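Local coordinates for protein RNA polymerase sigma factor (PDB 5UXX) that probably directs RNA polymerase to its target promoters as an ECF sigma factor of the sigma-70 family, binding DNA so that transcription can start there, at residues R20-S28 with R118-S127; L36-K47 with W60-F69. All coordinates share one frame; numbering follows the deposited sequence. Where two conformers were deposited one is given.

Helix 7-26 comes first. Residues 20-28, its last turns and the residues after it, find their partner some 90 residues later. Helix 33-46 follows after a short loop. After a short connection the chain returns in helix 57-81, whose residues 60-69 pack on 36-47 and close the small loop of interaction 2. The chain then runs on to the end of helix 115-125, where residues 118-127 meet 20-28 and close the large loop of interaction 1. Interaction 2 is thus nested inside interaction 1. It builds region 2 internally, while interaction 1 ties region 2 to region 4. The two contacts touch where Arg66 forms a salt bridge with Glu119 and Phe62 stacks on Phe22.

Interaction 1: R20-S28 with R118-S127; sequences RAFAISLSS and REAIILIGAS
Leu26 O accepts a bond from water 1 at 2.6 Å, and the same water accepts from Arg118 NE at 2.8 Å. The water lies at the guanidinium edge, in its plane. It joins the two helices, which have no direct hydrogen bond to each other here. The Arg118 chain bends at chi3 (57°), and its CD passes 3.6 Å from Ser25 O. Arg118 NH1 is held by the backbone oxygens of Leu110 and Leu113.

The apolar part centres on Phe22. Its CG is anti to the backbone N (chi1 -178°), which carries the ring toward helix 115-125. Ile122 CG2 sits at the ring edge, 3.7 Å from Phe22 CD1. Leu123 CD2 comes within 3.6 Å of Phe22 CE1. Glu119 OE2 also lies at the ring edge, while its partner oxygen OE1 is bound by Arg66 and Tyr70. Leu26 CD1 rests against Glu119 CB at 3.9 Å.

Ser25 turns its CB to Ile122 CD1. Its OG bonds back to Ala21 O at 2.7 Å, so the buried hydroxyl is satisfied within its own helix. Ser25 N reaches that oxygen from the opposite face.

The chain of another protein packs on Ser25 and bonds to Arg20 and Ser127 OG. The two helices run nearly antiparallel, at 154°. This is a compact interdomain helix pair, region 2 against region 4, in a two-domain ECF sigma factor.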
# COMPACT_ATOMS: atom_id res chain seq x y z
N ARG A 20 6.08 2.32 -1.03
CA ARG A 20 5.60 3.27 -2.03
C ARG A 20 4.49 2.66 -2.88
O ARG A 20 3.50 3.32 -3.20
CB ARG A 20 6.74 3.75 -2.92
CG ARG A 20 6.31 4.65 -4.06
CD ARG A 20 7.50 5.13 -4.87
NE ARG A 20 7.10 5.79 -6.11
CZ ARG A 20 6.86 5.16 -7.25
NH1 ARG A 20 6.99 3.84 -7.32
NH2 ARG A 20 6.49 5.84 -8.33
N ALA A 21 4.66 1.39 -3.25
CA ALA A 21 3.66 0.68 -4.04
C ALA A 21 2.36 0.54 -3.27
O ALA A 21 1.27 0.59 -3.84
CB ALA A 21 4.19 -0.69 -4.44
N PHE A 22 2.47 0.37 -1.95
CA PHE A 22 1.31 0.26 -1.08
C PHE A 22 0.54 1.58 -1.04
O PHE A 22 -0.69 1.59 -1.08
CB PHE A 22 1.75 -0.13 0.33
CG PHE A 22 0.61 -0.32 1.29
CD1 PHE A 22 -0.43 -1.18 1.00
CD2 PHE A 22 0.58 0.36 2.50
CE1 PHE A 22 -1.48 -1.36 1.88
CE2 PHE A 22 -0.46 0.19 3.39
CZ PHE A 22 -1.50 -0.67 3.08
N ALA A 23 1.28 2.69 -0.97
CA ALA A 23 0.67 4.01 -0.93
C ALA A 23 -0.07 4.32 -2.23
O ALA A 23 -1.18 4.87 -2.20
CB ALA A 23 1.73 5.07 -0.67
N ILE A 24 0.54 3.98 -3.36
CA ILE A 24 -0.07 4.23 -4.66
C ILE A 24 -1.32 3.37 -4.85
O ILE A 24 -2.34 3.84 -5.36
CB ILE A 24 0.93 3.95 -5.80
CG1 ILE A 24 2.02 5.03 -5.81
CG2 ILE A 24 0.23 3.90 -7.15
CD1 ILE A 24 3.19 4.72 -6.73
N SER A 25 -1.25 2.12 -4.41
CA SER A 25 -2.39 1.21 -4.48
C SER A 25 -3.54 1.69 -3.61
O SER A 25 -4.71 1.50 -3.95
CB SER A 25 -1.97 -0.20 -4.06
OG SER A 25 -0.92 -0.69 -4.87
N LEU A 26 -3.20 2.31 -2.49
CA LEU A 26 -4.18 2.74 -1.50
C LEU A 26 -4.83 4.08 -1.85
O LEU A 26 -6.00 4.32 -1.55
CB LEU A 26 -3.53 2.83 -0.12
CG LEU A 26 -4.26 2.20 1.06
CD1 LEU A 26 -4.60 0.74 0.78
CD2 LEU A 26 -3.41 2.31 2.32
N SER A 27 -4.06 4.95 -2.49
CA SER A 27 -4.47 6.34 -2.71
C SER A 27 -5.60 6.49 -3.72
O SER A 27 -5.70 5.72 -4.68
CB SER A 27 -3.27 7.18 -3.15
OG SER A 27 -2.96 6.94 -4.52
N SER A 28 -6.45 7.49 -3.49
CA SER A 28 -7.54 7.80 -4.41
C SER A 28 -7.16 8.98 -5.30
O SER A 28 -7.85 9.29 -6.27
CB SER A 28 -8.82 8.11 -3.63
OG SER A 28 -8.64 9.20 -2.75
N ARG A 118 -10.14 -3.19 -0.90
CA ARG A 118 -8.96 -2.76 -1.64
C ARG A 118 -7.68 -2.98 -0.84
O ARG A 118 -6.71 -3.53 -1.35
CB ARG A 118 -9.09 -1.29 -2.04
CG ARG A 118 -7.86 -0.71 -2.72
CD ARG A 118 -8.18 0.57 -3.47
NE ARG A 118 -8.78 1.59 -2.61
CZ ARG A 118 -10.07 1.90 -2.60
NH1 ARG A 118 -10.91 1.28 -3.42
NH2 ARG A 118 -10.52 2.84 -1.78
N GLU A 119 -7.69 -2.56 0.42
CA GLU A 119 -6.52 -2.71 1.28
C GLU A 119 -6.21 -4.18 1.57
O GLU A 119 -5.05 -4.60 1.53
CB GLU A 119 -6.72 -1.96 2.59
CG GLU A 119 -5.56 -2.13 3.56
CD GLU A 119 -5.71 -1.28 4.80
OE1 GLU A 119 -6.85 -0.87 5.11
OE2 GLU A 119 -4.68 -1.02 5.46
N ALA A 120 -7.25 -4.96 1.86
CA ALA A 120 -7.09 -6.37 2.19
C ALA A 120 -6.45 -7.16 1.05
O ALA A 120 -5.53 -7.95 1.27
CB ALA A 120 -8.43 -6.98 2.57
N ILE A 121 -6.95 -6.95 -0.17
CA ILE A 121 -6.46 -7.70 -1.32
C ILE A 121 -5.05 -7.26 -1.70
O ILE A 121 -4.28 -8.04 -2.27
CB ILE A 121 -7.41 -7.55 -2.54
CG1 ILE A 121 -7.09 -8.61 -3.60
CG2 ILE A 121 -7.36 -6.15 -3.12
CD1 ILE A 121 -7.30 -10.03 -3.12
N ILE A 122 -4.69 -6.02 -1.38
CA ILE A 122 -3.34 -5.54 -1.62
C ILE A 122 -2.37 -6.13 -0.60
O ILE A 122 -1.29 -6.61 -0.96
CB ILE A 122 -3.27 -4.00 -1.56
CG1 ILE A 122 -3.96 -3.39 -2.78
CG2 ILE A 122 -1.82 -3.52 -1.50
CD1 ILE A 122 -3.38 -3.85 -4.10
N LEU A 123 -2.75 -6.10 0.67
CA LEU A 123 -1.92 -6.63 1.75
C LEU A 123 -1.66 -8.12 1.58
O LEU A 123 -0.54 -8.60 1.77
CB LEU A 123 -2.57 -6.37 3.11
CG LEU A 123 -2.58 -4.93 3.61
CD1 LEU A 123 -3.37 -4.83 4.91
CD2 LEU A 123 -1.16 -4.42 3.81
N ILE A 124 -2.70 -8.86 1.21
CA ILE A 124 -2.61 -10.31 1.08
C ILE A 124 -2.12 -10.74 -0.30
O ILE A 124 -1.21 -11.57 -0.42
CB ILE A 124 -3.97 -10.98 1.35
CG1 ILE A 124 -4.38 -10.78 2.81
CG2 ILE A 124 -3.93 -12.46 1.02
CD1 ILE A 124 -3.46 -11.47 3.80
N GLY A 125 -2.71 -10.17 -1.34
CA GLY A 125 -2.42 -10.58 -2.70
C GLY A 125 -1.19 -9.97 -3.33
O GLY A 125 -0.69 -10.48 -4.33
N ALA A 126 -0.69 -8.88 -2.76
CA ALA A 126 0.43 -8.16 -3.36
C ALA A 126 1.58 -7.90 -2.40
O ALA A 126 2.74 -8.00 -2.78
CB ALA A 126 -0.06 -6.85 -3.96
N SER A 127 1.26 -7.56 -1.15
CA SER A 127 2.28 -7.15 -0.19
C SER A 127 2.94 -8.34 0.50
O SER A 127 3.98 -8.19 1.15
CB SER A 127 1.68 -6.21 0.85
OG SER A 127 1.07 -5.09 0.23
O HOH W 1 -7.91 2.94 -0.34

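Interaction 2: L36-K47 with W60-F69; sequences LVQDTLMKAWAK and WLFTILRNEF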
# COMPACT_ATOMS: atom_id res chain seq x y z
N LEU A 36 2.57 10.84 1.06
CA LEU A 36 2.17 9.87 2.08
C LEU A 36 3.36 9.03 2.54
O LEU A 36 3.51 8.75 3.73
CB LEU A 36 1.05 8.98 1.55
CG LEU A 36 0.36 8.04 2.54
CD1 LEU A 36 -0.21 8.83 3.70
CD2 LEU A 36 -0.73 7.25 1.83
N VAL A 37 4.19 8.61 1.58
CA VAL A 37 5.39 7.85 1.89
C VAL A 37 6.37 8.69 2.69
O VAL A 37 6.96 8.23 3.67
CB VAL A 37 6.07 7.34 0.61
CG1 VAL A 37 7.33 6.56 0.95
CG2 VAL A 37 5.11 6.47 -0.20
N GLN A 38 6.55 9.94 2.26
CA GLN A 38 7.44 10.88 2.93
C GLN A 38 7.07 11.06 4.40
O GLN A 38 7.93 10.99 5.28
CB GLN A 38 7.41 12.23 2.21
CG GLN A 38 8.57 13.15 2.57
CD GLN A 38 8.67 14.35 1.65
OE1 GLN A 38 9.33 14.29 0.61
NE2 GLN A 38 8.03 15.45 2.03
N ASP A 39 5.79 11.29 4.66
CA ASP A 39 5.30 11.47 6.03
C ASP A 39 5.50 10.20 6.86
O ASP A 39 5.80 10.28 8.05
CB ASP A 39 3.82 11.86 6.03
CG ASP A 39 3.59 13.23 5.42
OD1 ASP A 39 4.55 14.03 5.35
OD2 ASP A 39 2.44 13.52 5.03
N THR A 40 5.34 9.05 6.22
CA THR A 40 5.50 7.77 6.90
C THR A 40 6.95 7.57 7.33
O THR A 40 7.23 7.12 8.44
CB THR A 40 5.07 6.60 6.00
OG1 THR A 40 3.68 6.73 5.68
CG2 THR A 40 5.30 5.27 6.70
N LEU A 41 7.88 7.92 6.43
CA LEU A 41 9.30 7.82 6.70
C LEU A 41 9.71 8.68 7.89
O LEU A 41 10.51 8.27 8.73
CB LEU A 41 10.11 8.21 5.47
CG LEU A 41 11.60 7.87 5.48
CD1 LEU A 41 11.80 6.37 5.42
CD2 LEU A 41 12.32 8.56 4.33
N MSE A 42 9.16 9.89 7.95
CA MSE A 42 9.48 10.82 9.03
C MSE A 42 8.94 10.34 10.37
O MSE A 42 9.61 10.47 11.39
CB MSE A 42 8.94 12.22 8.71
CG MSE A 42 9.86 13.05 7.83
SE MSE A 42 9.16 14.82 7.44
CE MSE A 42 7.67 14.32 6.30
N LYS A 43 7.74 9.78 10.36
CA LYS A 43 7.13 9.27 11.59
C LYS A 43 7.82 8.00 12.06
O LYS A 43 8.02 7.80 13.26
CB LYS A 43 5.64 9.00 11.38
CG LYS A 43 4.82 10.26 11.13
CD LYS A 43 3.34 9.93 10.94
CE LYS A 43 2.56 11.15 10.51
NZ LYS A 43 2.61 12.24 11.52
N ALA A 44 8.19 7.14 11.12
CA ALA A 44 8.85 5.88 11.44
C ALA A 44 10.23 6.12 12.03
O ALA A 44 10.66 5.40 12.93
CB ALA A 44 8.94 5.00 10.21
N TRP A 45 10.92 7.13 11.51
CA TRP A 45 12.25 7.47 12.01
C TRP A 45 12.18 7.96 13.45
O TRP A 45 13.05 7.66 14.27
CB TRP A 45 12.92 8.52 11.12
CG TRP A 45 14.38 8.68 11.41
CD1 TRP A 45 14.94 9.52 12.33
CD2 TRP A 45 15.46 7.98 10.79
NE1 TRP A 45 16.31 9.39 12.31
CE2 TRP A 45 16.65 8.45 11.37
CE3 TRP A 45 15.53 7.00 9.79
CZ2 TRP A 45 17.90 7.98 10.99
CZ3 TRP A 45 16.78 6.53 9.41
CH2 TRP A 45 17.95 7.02 10.01
N ALA A 46 11.14 8.73 13.76
CA ALA A 46 10.96 9.26 15.10
C ALA A 46 10.53 8.17 16.08
O ALA A 46 10.94 8.19 17.25
CB ALA A 46 9.93 10.39 15.09
N LYS A 47 9.74 7.22 15.61
CA LYS A 47 9.22 6.15 16.48
C LYS A 47 10.02 4.86 16.36
O LYS A 47 9.59 3.82 16.86
CB LYS A 47 7.76 5.87 16.14
CG LYS A 47 6.84 7.07 16.21
CD LYS A 47 5.53 6.79 15.50
CE LYS A 47 4.63 5.88 16.31
NZ LYS A 47 3.55 5.27 15.49
N TRP A 60 4.95 -3.16 10.51
CA TRP A 60 5.03 -1.99 11.37
C TRP A 60 5.00 -0.71 10.53
O TRP A 60 4.31 0.25 10.87
CB TRP A 60 6.31 -2.04 12.22
CG TRP A 60 6.42 -0.94 13.23
CD1 TRP A 60 5.73 -0.83 14.40
CD2 TRP A 60 7.28 0.21 13.16
NE1 TRP A 60 6.10 0.31 15.07
CE2 TRP A 60 7.05 0.97 14.33
CE3 TRP A 60 8.21 0.67 12.23
CZ2 TRP A 60 7.72 2.16 14.59
CZ3 TRP A 60 8.88 1.85 12.49
CH2 TRP A 60 8.63 2.58 13.66
N LEU A 61 5.75 -0.71 9.44
CA LEU A 61 5.83 0.44 8.55
C LEU A 61 4.53 0.65 7.79
O LEU A 61 4.06 1.78 7.64
CB LEU A 61 6.99 0.27 7.56
CG LEU A 61 8.39 0.34 8.17
CD1 LEU A 61 9.45 -0.08 7.17
CD2 LEU A 61 8.67 1.74 8.69
N PHE A 62 3.94 -0.44 7.30
CA PHE A 62 2.68 -0.37 6.56
C PHE A 62 1.55 0.14 7.45
O PHE A 62 0.66 0.84 6.97
CB PHE A 62 2.32 -1.75 6.00
CG PHE A 62 2.94 -2.04 4.66
CD1 PHE A 62 4.30 -1.84 4.44
CD2 PHE A 62 2.17 -2.53 3.61
CE1 PHE A 62 4.87 -2.11 3.21
CE2 PHE A 62 2.74 -2.80 2.38
CZ PHE A 62 4.09 -2.60 2.18
N THR A 63 1.59 -0.21 8.73
CA THR A 63 0.60 0.24 9.69
C THR A 63 0.62 1.76 9.83
O THR A 63 -0.43 2.41 9.88
CB THR A 63 0.81 -0.40 11.07
OG1 THR A 63 0.81 -1.83 10.94
CG2 THR A 63 -0.28 0.02 12.04
N ILE A 64 1.82 2.33 9.90
CA ILE A 64 1.98 3.77 10.00
C ILE A 64 1.43 4.49 8.77
O ILE A 64 0.70 5.47 8.90
CB ILE A 64 3.46 4.16 10.19
CG1 ILE A 64 3.99 3.61 11.52
CG2 ILE A 64 3.63 5.67 10.14
CD1 ILE A 64 5.47 3.85 11.73
N LEU A 65 1.76 3.97 7.59
CA LEU A 65 1.29 4.56 6.34
C LEU A 65 -0.23 4.44 6.21
O LEU A 65 -0.90 5.39 5.83
CB LEU A 65 1.98 3.91 5.14
CG LEU A 65 1.79 4.60 3.78
CD1 LEU A 65 3.06 4.51 2.96
CD2 LEU A 65 0.62 4.02 3.01
N ARG A 66 -0.75 3.25 6.52
CA ARG A 66 -2.19 3.01 6.47
C ARG A 66 -2.97 3.98 7.35
O ARG A 66 -3.96 4.56 6.92
CB ARG A 66 -2.50 1.57 6.90
CG ARG A 66 -3.94 1.39 7.36
CD ARG A 66 -4.08 0.27 8.37
NE ARG A 66 -5.31 0.41 9.15
CZ ARG A 66 -6.49 -0.06 8.79
NH1 ARG A 66 -6.63 -0.73 7.65
NH2 ARG A 66 -7.55 0.12 9.57
N ASN A 67 -2.49 4.17 8.58
CA ASN A 67 -3.20 5.00 9.54
C ASN A 67 -3.10 6.48 9.18
O ASN A 67 -4.04 7.24 9.39
CB ASN A 67 -2.66 4.77 10.95
CG ASN A 67 -3.10 3.44 11.53
OD1 ASN A 67 -4.17 2.93 11.19
ND2 ASN A 67 -2.28 2.87 12.41
N GLU A 68 -1.95 6.87 8.63
CA GLU A 68 -1.77 8.24 8.18
C GLU A 68 -2.66 8.53 6.98
O GLU A 68 -3.21 9.62 6.84
CB GLU A 68 -0.30 8.51 7.83
CG GLU A 68 -0.04 9.88 7.21
CD GLU A 68 -0.36 11.02 8.16
OE1 GLU A 68 -0.43 10.79 9.39
OE2 GLU A 68 -0.56 12.16 7.67
N PHE A 69 -2.83 7.52 6.12
CA PHE A 69 -3.66 7.66 4.92
C PHE A 69 -5.13 7.89 5.28
O PHE A 69 -5.76 8.80 4.74
CB PHE A 69 -3.53 6.43 4.03
CG PHE A 69 -4.58 6.35 2.96
CD1 PHE A 69 -4.53 7.19 1.86
CD2 PHE A 69 -5.61 5.43 3.06
CE1 PHE A 69 -5.50 7.11 0.87
CE2 PHE A 69 -6.58 5.35 2.07
CZ PHE A 69 -6.53 6.19 0.98
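Thr40 and Leu65 meet where helix 33-46 and helix 57-81 come close, within the all-helical region 2 of the sigma-70 family. The segments cross steeply, their N-to-C directions 125° apart. Thr40 OG1 lies only 3.3 Å from Leu65 CB. Thr40 CG2, anti to the backbone N, meets Ile64 CG2 and Leu61 O.

On one flank, Leu36 fills the space beside Leu65 and Phe69. Its CD2 touches both Leu65 CD2 and Phe69 CB at 3.7 Å. Its CD1 touches Glu68 CG, and the two side chains slide past each other in opposite directions. The leucine reaches this place because CG stands anti to the backbone N (chi1 -171°). On the other flank, Ala44 CB packs on Leu61 CD2 at 3.6 Å and also meets Trp60 CZ3 and Ile64 CD1.

Trp60 closes this end. Ala44 O lies at the edge of the indole, in its plane, and Ile64 CD1 lies 3.8 Å above one face, offset toward the ring's rim. Lys47 O is 3.4 Å from Trp60 CZ2. Phe51 meets the same indole edge-to-face.

Charged side chains lie at the exposed side. Lys43 NZ makes a long salt bridge to Glu68 OE1, at 4.0 Å. Lys43 CE comes closer to that OE1, at 3.2 Å. Asp39 OD2 stands near Glu68 OE2, a like-charge approach that Lys43 may partly offset through Glu68.

Further out, Leu61 packs on Leu12 and Val15 of helix 7-26, and Val37 on Ala23, so this helix backs the pair. The Thr40 hydroxyl is fixed from within its own helix. Its OG1 donates to Leu36 O at 2.8 Å, tilted 28° from the carbonyl plane, while Thr40 N reaches the same oxygen from the opposite face.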